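Local coordinates for glucose-6-phosphate 1-dehydrogenase (Kluyveromyces lactis, PDB 7E6I), which catalyses the NADP-dependent oxidation of glucose 6-phosphate to 6-phosphogluconolactone, the first and rate-limiting step of the oxidative pentose phosphate pathway, at residues 444-447 with 448-452; 305-308 with 309-313; 469-472 with 473-477. All blocks are in the same frame, centred on the assembly; numbering follows the deposited sequence.

Contact 1: residues 444-447 with 448-452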
loop_
_atom_site.group_PDB
_atom_site.type_symbol
_atom_site.label_atom_id
_atom_site.label_comp_id
_atom_site.label_asym_id
_atom_site.label_seq_id
_atom_site.Cartn_x
_atom_site.Cartn_y
_atom_site.Cartn_z
ATOM N N THR A 444 -13.934 11.650 -2.405
ATOM C CA THR A 444 -15.317 11.546 -1.953
ATOM C C THR A 444 -16.309 12.064 -2.988
ATOM O O THR A 444 -17.299 11.363 -3.261
ATOM C CB THR A 444 -15.480 12.254 -0.605
ATOM O OG1 THR A 444 -14.878 11.451 0.422
ATOM C CG2 THR A 444 -16.956 12.459 -0.299
ATOM N N PRO A 445 -16.114 13.225 -3.620
ATOM C CA PRO A 445 -17.094 13.653 -4.634
ATOM C C PRO A 445 -17.270 12.646 -5.759
ATOM O O PRO A 445 -18.403 12.382 -6.168
ATOM C CB PRO A 445 -16.523 14.985 -5.131
ATOM C CG PRO A 445 -15.662 15.470 -4.016
ATOM C CD PRO A 445 -15.031 14.218 -3.472
ATOM N N LEU A 446 -16.186 12.061 -6.272
ATOM C CA LEU A 446 -16.359 11.025 -7.283
ATOM C C LEU A 446 -17.165 9.859 -6.728
ATOM O O LEU A 446 -18.069 9.345 -7.397
ATOM C CB LEU A 446 -15.007 10.540 -7.789
ATOM C CG LEU A 446 -15.105 9.325 -8.722
ATOM C CD1 LEU A 446 -15.917 9.664 -9.963
ATOM C CD2 LEU A 446 -13.736 8.805 -9.131
ATOM N N LEU A 447 -16.866 9.443 -5.492
ATOM C CA LEU A 447 -17.539 8.276 -4.927
ATOM C C LEU A 447 -19.010 8.558 -4.639
ATOM O O LEU A 447 -19.863 7.686 -4.846
ATOM C CB LEU A 447 -16.820 7.829 -3.660
ATOM C CG LEU A 447 -15.474 7.136 -3.874
ATOM C CD1 LEU A 447 -14.768 6.945 -2.533
ATOM C CD2 LEU A 447 -15.705 5.814 -4.549
ATOM N N ASN A 448 -19.320 9.762 -4.144
ATOM C CA ASN A 448 -20.711 10.170 -3.971
ATOM C C ASN A 448 -21.457 10.155 -5.300
ATOM O O ASN A 448 -22.612 9.717 -5.372
ATOM C CB ASN A 448 -20.782 11.574 -3.367
ATOM C CG ASN A 448 -20.407 11.602 -1.908
ATOM O OD1 ASN A 448 -20.325 10.555 -1.247
ATOM N ND2 ASN A 448 -20.174 12.812 -1.385
ATOM N N TYR A 449 -20.819 10.656 -6.359
ATOM C CA TYR A 449 -21.483 10.715 -7.653
ATOM C C TYR A 449 -21.763 9.315 -8.187
ATOM O O TYR A 449 -22.879 9.027 -8.628
ATOM C CB TYR A 449 -20.635 11.545 -8.617
ATOM C CG TYR A 449 -20.900 11.288 -10.078
ATOM C CD1 TYR A 449 -22.000 11.846 -10.718
ATOM C CD2 TYR A 449 -20.040 10.503 -10.822
ATOM C CE1 TYR A 449 -22.242 11.612 -12.055
ATOM C CE2 TYR A 449 -20.267 10.264 -12.154
ATOM C CZ TYR A 449 -21.370 10.817 -12.767
ATOM O OH TYR A 449 -21.579 10.565 -14.100
ATOM N N LEU A 450 -20.785 8.413 -8.106
ATOM C CA LEU A 450 -20.969 7.077 -8.665
ATOM C C LEU A 450 -22.016 6.283 -7.892
ATOM O O LEU A 450 -22.762 5.494 -8.479
ATOM C CB LEU A 450 -19.643 6.325 -8.658
ATOM C CG LEU A 450 -18.533 6.825 -9.587
ATOM C CD1 LEU A 450 -17.333 5.862 -9.538
ATOM C CD2 LEU A 450 -19.049 6.986 -10.998
ATOM N N GLU A 451 -22.067 6.451 -6.573
ATOM C CA GLU A 451 -22.920 5.639 -5.719
ATOM C C GLU A 451 -24.254 6.297 -5.403
ATOM O O GLU A 451 -25.076 5.700 -4.702
ATOM C CB GLU A 451 -22.176 5.293 -4.425
ATOM C CG GLU A 451 -21.096 4.235 -4.652
ATOM C CD GLU A 451 -19.990 4.266 -3.619
ATOM O OE1 GLU A 451 -18.967 3.567 -3.824
ATOM O OE2 GLU A 451 -20.144 4.972 -2.593
ATOM N N GLY A 452 -24.493 7.499 -5.911
ATOM C CA GLY A 452 -25.764 8.153 -5.754
ATOM C C GLY A 452 -26.786 7.615 -6.737
ATOM O O GLY A 452 -26.552 6.643 -7.459
#

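Contact 2: residues 305-308 with 309-313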
loop_
_atom_site.group_PDB
_atom_site.type_symbol
_atom_site.label_atom_id
_atom_site.label_comp_id
_atom_site.label_asym_id
_atom_site.label_seq_id
_atom_site.Cartn_x
_atom_site.Cartn_y
_atom_site.Cartn_z
ATOM N N GLU A 305 -23.746 -15.395 -5.872
ATOM C CA GLU A 305 -25.008 -15.521 -5.153
ATOM C C GLU A 305 -25.169 -14.458 -4.073
ATOM O O GLU A 305 -26.295 -14.223 -3.624
ATOM C CB GLU A 305 -25.140 -16.919 -4.543
ATOM C CG GLU A 305 -24.555 -17.066 -3.143
ATOM C CD GLU A 305 -24.408 -18.526 -2.719
ATOM O OE1 GLU A 305 -23.529 -18.822 -1.876
ATOM O OE2 GLU A 305 -25.171 -19.375 -3.239
ATOM N N THR A 306 -24.085 -13.798 -3.657
ATOM C CA THR A 306 -24.181 -12.770 -2.625
ATOM C C THR A 306 -24.338 -11.361 -3.180
ATOM O O THR A 306 -24.389 -10.417 -2.391
ATOM C CB THR A 306 -22.960 -12.806 -1.700
ATOM O OG1 THR A 306 -21.772 -12.573 -2.469
ATOM C CG2 THR A 306 -22.853 -14.149 -0.977
ATOM N N VAL A 307 -24.442 -11.190 -4.495
ATOM C CA VAL A 307 -24.589 -9.875 -5.122
ATOM C C VAL A 307 -26.013 -9.726 -5.643
ATOM O O VAL A 307 -26.505 -10.600 -6.368
ATOM C CB VAL A 307 -23.580 -9.678 -6.271
ATOM C CG1 VAL A 307 -23.751 -8.307 -6.906
ATOM C CG2 VAL A 307 -22.174 -9.842 -5.779
ATOM N N LYS A 308 -26.665 -8.608 -5.308
ATOM C CA LYS A 308 -27.946 -8.298 -5.936
ATOM C C LYS A 308 -27.769 -8.134 -7.438
ATOM O O LYS A 308 -26.699 -7.760 -7.927
ATOM C CB LYS A 308 -28.557 -7.024 -5.361
ATOM C CG LYS A 308 -28.961 -7.107 -3.896
ATOM C CD LYS A 308 -28.986 -5.714 -3.263
ATOM C CE LYS A 308 -30.374 -5.062 -3.351
ATOM N NZ LYS A 308 -31.071 -5.201 -4.681
ATOM N N GLU A 309 -28.841 -8.399 -8.179
ATOM C CA GLU A 309 -28.726 -8.453 -9.629
ATOM C C GLU A 309 -28.731 -7.074 -10.273
ATOM O O GLU A 309 -28.344 -6.959 -11.435
ATOM C CB GLU A 309 -29.840 -9.330 -10.214
ATOM C CG GLU A 309 -29.388 -10.771 -10.535
ATOM C CD GLU A 309 -29.053 -11.609 -9.286
ATOM O OE1 GLU A 309 -29.860 -11.613 -8.325
ATOM O OE2 GLU A 309 -27.981 -12.271 -9.278
ATOM N N ASP A 310 -29.137 -6.031 -9.552
ATOM C CA ASP A 310 -29.101 -4.667 -10.063
ATOM C C ASP A 310 -27.826 -3.914 -9.660
ATOM O O ASP A 310 -27.786 -2.678 -9.751
ATOM C CB ASP A 310 -30.327 -3.900 -9.575
ATOM C CG ASP A 310 -30.396 -3.830 -8.063
ATOM O OD1 ASP A 310 -29.772 -4.694 -7.401
ATOM O OD2 ASP A 310 -31.061 -2.913 -7.534
ATOM N N SER A 311 -26.797 -4.629 -9.212
ATOM C CA SER A 311 -25.615 -3.989 -8.652
ATOM C C SER A 311 -24.874 -3.155 -9.692
ATOM O O SER A 311 -24.546 -3.641 -10.777
ATOM C CB SER A 311 -24.680 -5.048 -8.077
ATOM O OG SER A 311 -23.441 -4.470 -7.733
ATOM N N LYS A 312 -24.587 -1.900 -9.350
ATOM C CA LYS A 312 -23.757 -1.031 -10.173
ATOM C C LYS A 312 -22.298 -1.010 -9.712
ATOM O O LYS A 312 -21.580 -0.040 -9.993
ATOM C CB LYS A 312 -24.324 0.388 -10.175
ATOM C CG LYS A 312 -25.755 0.503 -10.677
ATOM C CD LYS A 312 -26.035 1.918 -11.208
ATOM C CE LYS A 312 -25.919 2.962 -10.093
ATOM N NZ LYS A 312 -27.189 3.727 -9.861
ATOM N N CYS A 313 -21.843 -2.049 -9.008
ATOM C CA CYS A 313 -20.507 -2.020 -8.425
ATOM C C CYS A 313 -19.433 -1.970 -9.510
ATOM O O CYS A 313 -19.469 -2.734 -10.483
ATOM C CB CYS A 313 -20.285 -3.230 -7.532
ATOM S SG CYS A 313 -18.705 -3.167 -6.661
#

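Contact 3: residues 469-472 with 473-477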
loop_
_atom_site.group_PDB
_atom_site.type_symbol
_atom_site.label_atom_id
_atom_site.label_comp_id
_atom_site.label_asym_id
_atom_site.label_seq_id
_atom_site.Cartn_x
_atom_site.Cartn_y
_atom_site.Cartn_z
ATOM N N ASP A 469 -13.885 -2.053 -23.064
ATOM C CA ASP A 469 -14.003 -1.208 -24.243
ATOM C C ASP A 469 -13.816 0.247 -23.851
ATOM O O ASP A 469 -14.295 0.695 -22.804
ATOM C CB ASP A 469 -15.370 -1.392 -24.924
ATOM C CG ASP A 469 -15.558 -2.789 -25.516
ATOM O OD1 ASP A 469 -16.705 -3.130 -25.900
ATOM O OD2 ASP A 469 -14.558 -3.543 -25.603
ATOM N N GLY A 470 -13.117 0.988 -24.703
ATOM C CA GLY A 470 -12.906 2.403 -24.512
ATOM C C GLY A 470 -11.601 2.776 -23.839
ATOM O O GLY A 470 -11.268 3.968 -23.810
ATOM N N LEU A 471 -10.851 1.795 -23.314
ATOM C CA LEU A 471 -9.645 2.087 -22.539
ATOM C C LEU A 471 -8.549 2.670 -23.417
ATOM O O LEU A 471 -8.008 3.743 -23.126
ATOM C CB LEU A 471 -9.145 0.817 -21.840
ATOM C CG LEU A 471 -8.270 0.953 -20.582
ATOM C CD1 LEU A 471 -6.908 0.403 -20.856
ATOM C CD2 LEU A 471 -8.185 2.392 -20.035
ATOM N N VAL A 472 -8.209 1.968 -24.503
ATOM C CA VAL A 472 -7.143 2.415 -25.397
ATOM C C VAL A 472 -7.428 3.822 -25.916
ATOM O O VAL A 472 -6.521 4.658 -26.033
ATOM C CB VAL A 472 -6.970 1.397 -26.538
ATOM C CG1 VAL A 472 -6.378 2.047 -27.747
ATOM C CG2 VAL A 472 -6.080 0.277 -26.083
ATOM N N GLU A 473 -8.701 4.109 -26.211
ATOM C CA GLU A 473 -9.132 5.451 -26.596
ATOM C C GLU A 473 -8.960 6.432 -25.441
ATOM O O GLU A 473 -8.492 7.563 -25.632
ATOM C CB GLU A 473 -10.605 5.394 -27.032
ATOM C CG GLU A 473 -10.978 5.994 -28.371
ATOM C CD GLU A 473 -12.395 5.545 -28.851
ATOM O OE1 GLU A 473 -12.507 4.534 -29.602
ATOM O OE2 GLU A 473 -13.402 6.191 -28.463
ATOM N N PHE A 474 -9.365 6.019 -24.235
ATOM C CA PHE A 474 -9.180 6.847 -23.045
ATOM C C PHE A 474 -7.709 7.222 -22.858
ATOM O O PHE A 474 -7.385 8.383 -22.566
ATOM C CB PHE A 474 -9.730 6.095 -21.825
ATOM C CG PHE A 474 -9.820 6.920 -20.554
ATOM C CD1 PHE A 474 -10.957 7.667 -20.268
ATOM C CD2 PHE A 474 -8.787 6.902 -19.617
ATOM C CE1 PHE A 474 -11.050 8.410 -19.091
ATOM C CE2 PHE A 474 -8.876 7.642 -18.438
ATOM C CZ PHE A 474 -10.008 8.393 -18.176
ATOM N N LEU A 475 -6.801 6.259 -23.038
ATOM C CA LEU A 475 -5.382 6.552 -22.856
ATOM C C LEU A 475 -4.884 7.528 -23.917
ATOM O O LEU A 475 -4.192 8.501 -23.606
ATOM C CB LEU A 475 -4.568 5.261 -22.870
ATOM C CG LEU A 475 -4.946 4.305 -21.726
ATOM C CD1 LEU A 475 -4.065 3.048 -21.683
ATOM C CD2 LEU A 475 -4.927 5.028 -20.392
ATOM N N ALA A 476 -5.248 7.300 -25.179
ATOM C CA ALA A 476 -4.831 8.217 -26.232
ATOM C C ALA A 476 -5.432 9.598 -26.041
ATOM O O ALA A 476 -4.839 10.589 -26.465
ATOM C CB ALA A 476 -5.196 7.641 -27.600
ATOM N N ASP A 477 -6.577 9.683 -25.386
ATOM C CA ASP A 477 -7.149 10.961 -24.996
ATOM C C ASP A 477 -6.393 11.618 -23.854
ATOM O O ASP A 477 -6.621 12.798 -23.577
ATOM C CB ASP A 477 -8.592 10.747 -24.557
ATOM C CG ASP A 477 -9.542 11.686 -25.211
ATOM O OD1 ASP A 477 -9.251 12.907 -25.253
ATOM O OD2 ASP A 477 -10.591 11.188 -25.672
#

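Contact 1: residues 444-447 with 448-452
Leu-446 and Leu-450, one turn apart near the C-terminal end of the helix 433-451, form the tightly packed side of this i to i+4 contact. CD1 of Leu-446 rests against CG of Leu-450 at 3.9 Å, the two chains crossing at a slant, and both press on Ile-238 of helix 236-254. With CG of Leu-446 anti to the backbone N (chi1 173°), a chi2 of 61° turns CD1 toward the next turn. With an alanine in place of Leu-450, Leu-446 CD1 would probably lose its Leu-450 partner and a gap would open beside Ile-238. Next to this pair, Leu-447 lies alongside Glu-451, whose OE1 stays 4.0 Å from Leu-447 CD2 and takes its salt bridge from Arg-239. The opposite character appears toward solvent, where the exposed amide of Asn-448 lies against the Thr-444 methyl, ND2 to CG2 at 3.4 Å, with its CG also close to Thr-444 O. The Thr-444 hydroxyl is engaged by Leu-159 N and Trp-440 O. Backbone bonds join the two flanks, the straightest running from Asn-448 N to Thr-444 O at 2.7 Å with an N-H...O angle of 173°.

Contact 2: residues 305-308 with 309-313
The carboxylate of Asp-310 is approached at OD1 by the ammonium group of Lys-308, which sits on the syn side but 26° out of the carboxylate plane. This NZ to OD1 salt bridge is 3.1 Å long, while Asp-310 OD2 is farther from the same nitrogen, at 3.7 Å, so the grip is one-sided. Lys-308 CB meets Asp-310 OD1 at the edge of the group, 3.3 Å away and close to the carboxylate plane, and the two side chains run side by side in the same direction. To bring NZ to OD1 the lysine chain bends at chi3 and chi4, and Asp-310 holds CG between its backbone N and carbonyl carbon (chi1 60°), which sets OD1 toward the lysine chain. The carboxylate of Glu-309, the other flat group, is folded back by a bend at chi2 and comes within 3.7 Å of Val-307 O through OE2, an approach of two acceptors without a bond.

The backbone here makes a type I beta turn from Lys-308 to Ser-311, closed by a weak bond from Ser-311 N to Lys-308 O of 3.4 Å. Val-307 CG1 touches Ser-311 CB at 3.6 Å, and Tyr-301 packs against both residues. Ser-311 OG then accepts from Cys-313 N at 3.2 Å, an ST turn that leads straight on from the beta turn, and the same hydroxyl is hydrogen-bonded to Asp-233.

The whole element belongs to the loop that joins strands 285-291 and 316-321, and Gln-289 of the first of these binds the carbonyls of Ser-311 and Cys-313. The chemistry is therefore divided: an exposed ion pair on the turn, whose strength is likely to be lessened by solvent, whereas the buried serine hydroxyl has its polar needs met by both backbone and carboxylate.

Contact 3: residues 469-472 with 473-477
Phe-474 N bonds to Gly-470 O at 2.8 Å, the first i to i+4 link of the short helix 471-476, and Gly-470 takes the N-cap position with a positive phi of 96°. At those backbone angles a CB would be jammed against the carbonyl oxygen of Asp-469, which a glycine avoids. Two further bonds continue the helix, Leu-475 N to Leu-471 O and Ala-476 N to Val-472 O, the former with its donor almost in line with the carbonyl bond.

The side chains divide into an inner and an outer face. Inward, Leu-471 and Leu-475 meet obliquely through their methyls, CD1 to CD1 at 4.0 Å, with Leu-471 CD2 also 4.1 Å from Leu-475 CG. Leu-475 carries CG anti to its carbonyl carbon (chi1 -62°), which brings that carbon to 3.4 Å from Leu-471 O. Phe-474 begins from the same turn, its CB lying 3.2 Å from Leu-471 O and 4.4 Å from Leu-471 CD2, but its ring leads away from the leucine pair, packs on Val-334 and Ala-318, and stacks with His-478. Outward, Val-472, Glu-473 and Ala-476 are exposed, and contact between side chains there is slight: Ala-476 CB approaches the backbone at Val-472 O, 3.6 Å away.

The inner face is thus apolar and is laid on the strands 316-321 and 333-338, where Leu-471 touches Phe-316 and Leu-475 touches Arg-336. It is a short helix, entered through a glycine N-cap and packed by its apolar side on the mixed beta sheet of the C-terminal domain, beside Arg-336, which probably belongs to the second NADP site.

The three contacts follow one another along the chain and all belong to the C-terminal domain. Contacts 1 and 2, with centres 18 Å apart, touch where the end of helix 433-451 meets the loop, Gly-452 O lying 3.8 Å from Lys-312 NZ in plain packing. Contact 3 stands apart, its nearest atoms about 10 Å from contact 1 and about 14 Å from contact 2. From contact 1 the side chain of Leu-447 is about 13 Å from the bound glucose 6-phosphate and about 9 Å from that of Asp-240, which lines its pocket. Arg-336 of the probable second NADP site lies about 4 Å from Leu-475 and about 12 Å from Leu-446, side chain to side chain.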